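Local coordinates for protein L-asparaginase I (Vibrio cholerae, PDB 2OCD) that probably hydrolyses L-asparagine to L-aspartate and ammonium, as a homotetrameric member of the asparaginase 1 family, at residues I8-G13 with V86-T91; A36-F41 with D127-L132. All coordinates share one frame; numbering follows the deposited sequence. Where two conformers were deposited one is given.

In the fold
Both interactions belong to the N-terminal part of the chain, but at different depths. Interaction 1 is buried: strands 5-12 and 84-88 run side by side in the large mixed sheet, joined by backbone hydrogen bonds and one from a threonine hydroxyl, and lead into loops that carry predicted catalytic residues. Interaction 2 lies farther out, its centre about 24 Å from the centre of the chain, against about 14 Å for interaction 1, and is only partly buried. There a loop rests on helix 127-141 mainly through van der Waals contacts, with no hydrogen bond between the segments. Leu-132 links the two, since its CD1 lies 4.0 Å from Val-86 CG1 and also packs on Leu-88.

Interaction 1 (I8-G13 with V86-T91); sequences IAYTGG and VILHGT
Ile-8, Ala-9 and Tyr-10 pair with Val-86, Ile-87 and Leu-88 as neighbouring parallel strands in the central sheet of the N-terminal asparaginase domain. Ala-9 bonds to the neighbouring strand through both its backbone polar atoms: its N donates to Val-86 O (3.0 Å) and its O accepts from Leu-88 N. On one face of the sheet, Leu-88 lies between two side chains of the other strand. Its CG is 4.0 Å from Ile-8 CG2, while its CB meets the edge of the Tyr-10 ring at CD1. On the other face Ile-87 CG2 touches Thr-11 CG2 at 3.7 Å. The Thr-11 hydroxyl is held between its own backbone N and carbonyl carbon (chi1 71°), a position from which OG1 reaches Leu-88 O at 2.5 Å, in the carbonyl plane on a lone pair. Thr-11 N reaches the same oxygen from 26° off that plane, giving this buried acceptor two donors from one residue. Beyond the strands Gly-13 CA lies 3.5 Å from Gly-90 CA, an approach possible because Gly-13 has no side chain: a CB there would run into Gly-90 N. These loops lead to Thr-14 and Thr-91, both predicted to be catalytic, and an acetate ion bound near Gly-90 is consistent with a substrate pocket. Tyr-10 reaches along its own chain, its OH donating to Gly-13 O (3.0 Å), an oxygen in the plane of the ring.

Interaction 2 (A36-F41 with D127-L132); sequences ASMPEF and DGQANL
Gln-129 and Leu-132, three residues apart and therefore on one side of helix 127-141, meet Met-38, Glu-40 and Phe-41 of the loop between helix 31-35 and strand 48-58. In the same loop Pro-39 and Glu-40 face the same residues of a neighbouring subunit. At Asp-127 the carboxylate takes the backbone N-H of Gln-118 (OD2) and of Ile-119 (OD1). Gln-129 is the first to touch the loop, its CB 4.2 Å from CE at the tip of Met-38, a selenomethionine. The side chain bends at chi2 and swings its amide toward the loop, where NE2 stands 3.5 Å from Glu-40 OE1. The amide and carboxylate planes are 86° apart and the angle is too poor for a hydrogen bond. The Gln-129 backbone O also lies 4.0 Å from CZ of Phe-41. One turn on, Leu-132 holds CG anti to its backbone N (chi1 -173°) and sets that atom 3.8 Å from Phe-41 CE1, the side chains crossing at about a right angle. The 3-10 turn is closed by Phe-41 N donating to Met-38 O. Phe-41 also touches Leu-136 farther along helix 127-141 and Phe-49 of strand 48-58, so the loop joins the helix to that strand.

Interaction 1 (I8-G13 with V86-T91)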
# COMPACT_ATOMS: atom_id res chain seq x y z
N ILE B 8 -12.54 21.97 24.23
CA ILE B 8 -11.91 20.70 24.40
C ILE B 8 -12.32 20.11 25.69
O ILE B 8 -12.14 20.72 26.76
CB ILE B 8 -10.44 20.83 24.50
CG1 ILE B 8 -9.88 21.58 23.29
CG2 ILE B 8 -9.82 19.45 24.60
CD1 ILE B 8 -8.42 21.96 23.51
N ALA B 9 -12.89 18.91 25.60
CA ALA B 9 -13.31 18.15 26.75
C ALA B 9 -12.27 17.04 26.97
O ALA B 9 -12.18 16.09 26.16
CB ALA B 9 -14.68 17.56 26.47
N TYR B 10 -11.43 17.16 28.01
CA TYR B 10 -10.42 16.11 28.32
C TYR B 10 -11.09 15.17 29.24
O TYR B 10 -11.15 15.41 30.43
CB TYR B 10 -9.13 16.67 28.98
CG TYR B 10 -8.14 15.62 29.42
CD1 TYR B 10 -7.89 14.50 28.62
CD2 TYR B 10 -7.45 15.73 30.60
CE1 TYR B 10 -6.98 13.52 29.00
CE2 TYR B 10 -6.53 14.76 31.00
CZ TYR B 10 -6.30 13.66 30.20
OH TYR B 10 -5.41 12.64 30.61
N THR B 11 -11.64 14.11 28.66
CA THR B 11 -12.44 13.16 29.40
C THR B 11 -11.56 12.13 30.10
O THR B 11 -11.92 11.57 31.14
CB THR B 11 -13.38 12.46 28.45
OG1 THR B 11 -12.63 11.57 27.62
CG2 THR B 11 -14.09 13.50 27.56
N GLY B 12 -10.38 11.91 29.53
CA GLY B 12 -9.46 10.86 29.97
C GLY B 12 -8.50 10.41 28.87
O GLY B 12 -8.50 10.92 27.72
N GLY B 13 -7.66 9.46 29.21
CA GLY B 13 -6.80 8.81 28.24
C GLY B 13 -5.38 9.29 28.27
O GLY B 13 -5.10 10.41 28.68
N VAL B 86 -13.91 19.22 20.50
CA VAL B 86 -12.97 18.10 20.46
C VAL B 86 -13.00 17.34 21.76
O VAL B 86 -12.78 17.91 22.81
CB VAL B 86 -11.50 18.57 20.27
CG1 VAL B 86 -10.51 17.36 20.31
CG2 VAL B 86 -11.36 19.32 18.95
N ILE B 87 -13.23 16.04 21.69
CA ILE B 87 -13.32 15.22 22.87
C ILE B 87 -12.05 14.38 22.91
O ILE B 87 -11.86 13.49 22.06
CB ILE B 87 -14.58 14.33 22.82
CG1 ILE B 87 -15.85 15.17 22.97
CG2 ILE B 87 -14.58 13.27 23.92
CD1 ILE B 87 -17.12 14.53 22.31
N LEU B 88 -11.19 14.68 23.88
CA LEU B 88 -10.02 13.82 24.20
C LEU B 88 -10.43 12.66 25.06
O LEU B 88 -11.14 12.83 26.00
CB LEU B 88 -8.89 14.59 24.89
CG LEU B 88 -8.34 15.76 24.07
CD1 LEU B 88 -7.18 16.44 24.86
CD2 LEU B 88 -7.96 15.25 22.58
N HIS B 89 -9.94 11.49 24.72
CA HIS B 89 -10.52 10.20 25.12
C HIS B 89 -9.42 9.14 25.02
O HIS B 89 -8.54 9.25 24.20
CB HIS B 89 -11.66 9.88 24.16
CG HIS B 89 -12.55 8.77 24.62
ND1 HIS B 89 -12.12 7.47 24.76
CD2 HIS B 89 -13.87 8.77 24.92
CE1 HIS B 89 -13.14 6.71 25.13
NE2 HIS B 89 -14.21 7.48 25.23
N GLY B 90 -9.43 8.14 25.87
CA GLY B 90 -8.54 7.03 25.72
C GLY B 90 -8.98 6.18 24.54
O GLY B 90 -10.17 6.11 24.23
N THR B 91 -8.01 5.51 23.91
CA THR B 91 -8.25 4.77 22.68
C THR B 91 -9.02 3.45 22.87
O THR B 91 -9.70 3.00 21.94
CB THR B 91 -6.93 4.45 21.87
OG1 THR B 91 -6.05 3.70 22.70
CG2 THR B 91 -6.23 5.72 21.38

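Interaction 2 (A36-F41 with D127-L132)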
# COMPACT_ATOMS: atom_id res chain seq x y z
N ALA B 36 -0.96 22.58 27.24
CA ALA B 36 -1.46 23.42 26.15
C ALA B 36 -1.01 24.95 26.15
O ALA B 36 -1.52 25.72 25.36
CB ALA B 36 -3.00 23.18 25.87
N SER B 37 -0.03 25.30 27.02
CA SER B 37 0.90 26.48 26.88
C SER B 37 2.08 26.30 25.88
O SER B 37 3.18 26.85 26.05
CB SER B 37 1.56 26.73 28.21
OG SER B 37 2.66 25.85 28.33
N MSE B 38 1.86 25.50 24.85
CA MSE B 38 2.84 25.27 23.81
C MSE B 38 2.45 26.25 22.71
O MSE B 38 1.31 26.27 22.28
CB MSE B 38 2.71 23.84 23.30
CG MSE B 38 3.05 22.83 24.35
SE MSE B 38 2.18 21.08 24.18
CE MSE B 38 2.84 20.42 22.43
N PRO B 39 3.39 27.08 22.26
CA PRO B 39 3.07 28.17 21.33
C PRO B 39 2.37 27.78 19.99
O PRO B 39 1.58 28.57 19.43
CB PRO B 39 4.44 28.79 21.07
CG PRO B 39 5.28 28.35 22.21
CD PRO B 39 4.82 27.03 22.58
N GLU B 40 2.65 26.56 19.51
CA GLU B 40 1.98 26.00 18.31
C GLU B 40 0.45 26.14 18.37
O GLU B 40 -0.22 26.28 17.33
CB GLU B 40 2.28 24.50 18.12
CG GLU B 40 3.69 24.05 18.42
CD GLU B 40 3.86 23.49 19.84
OE1 GLU B 40 3.25 22.44 20.14
OE2 GLU B 40 4.63 24.09 20.64
N PHE B 41 -0.11 26.02 19.58
CA PHE B 41 -1.56 26.06 19.76
C PHE B 41 -2.12 27.50 19.90
O PHE B 41 -3.32 27.70 20.04
CB PHE B 41 -1.96 25.20 20.98
CG PHE B 41 -1.84 23.73 20.74
CD1 PHE B 41 -2.89 23.00 20.21
CD2 PHE B 41 -0.65 23.05 21.01
CE1 PHE B 41 -2.75 21.65 19.98
CE2 PHE B 41 -0.52 21.68 20.77
CZ PHE B 41 -1.55 20.99 20.27
N ASP B 127 2.22 11.42 19.27
CA ASP B 127 1.24 11.58 18.22
C ASP B 127 0.14 12.53 18.67
O ASP B 127 -0.61 13.08 17.86
CB ASP B 127 0.64 10.21 17.80
CG ASP B 127 0.11 9.39 18.99
OD1 ASP B 127 0.74 9.33 20.07
OD2 ASP B 127 -0.94 8.77 18.83
N GLY B 128 0.04 12.73 19.98
CA GLY B 128 -0.89 13.69 20.51
C GLY B 128 -0.83 15.08 19.90
O GLY B 128 -1.87 15.73 19.71
N GLN B 129 0.36 15.59 19.61
CA GLN B 129 0.38 17.01 19.25
C GLN B 129 -0.24 17.17 17.88
O GLN B 129 -1.12 18.00 17.71
CB GLN B 129 1.76 17.68 19.37
CG GLN B 129 2.78 17.21 18.34
CD GLN B 129 3.77 18.30 17.92
OE1 GLN B 129 4.85 17.98 17.38
NE2 GLN B 129 3.40 19.59 18.14
N ALA B 130 0.14 16.33 16.92
CA ALA B 130 -0.47 16.43 15.59
C ALA B 130 -1.97 16.11 15.63
O ALA B 130 -2.74 16.75 14.94
CB ALA B 130 0.25 15.53 14.62
N ASN B 131 -2.39 15.14 16.44
CA ASN B 131 -3.79 14.76 16.50
C ASN B 131 -4.65 15.87 17.11
O ASN B 131 -5.73 16.14 16.63
CB ASN B 131 -3.97 13.49 17.34
CG ASN B 131 -3.66 12.18 16.59
OD1 ASN B 131 -3.50 11.14 17.23
ND2 ASN B 131 -3.61 12.22 15.28
N LEU B 132 -4.18 16.53 18.15
CA LEU B 132 -4.94 17.64 18.70
C LEU B 132 -4.84 18.91 17.84
O LEU B 132 -5.83 19.65 17.66
CB LEU B 132 -4.49 17.98 20.13
CG LEU B 132 -5.33 19.02 20.87
CD1 LEU B 132 -6.84 18.77 20.84
CD2 LEU B 132 -4.82 19.18 22.29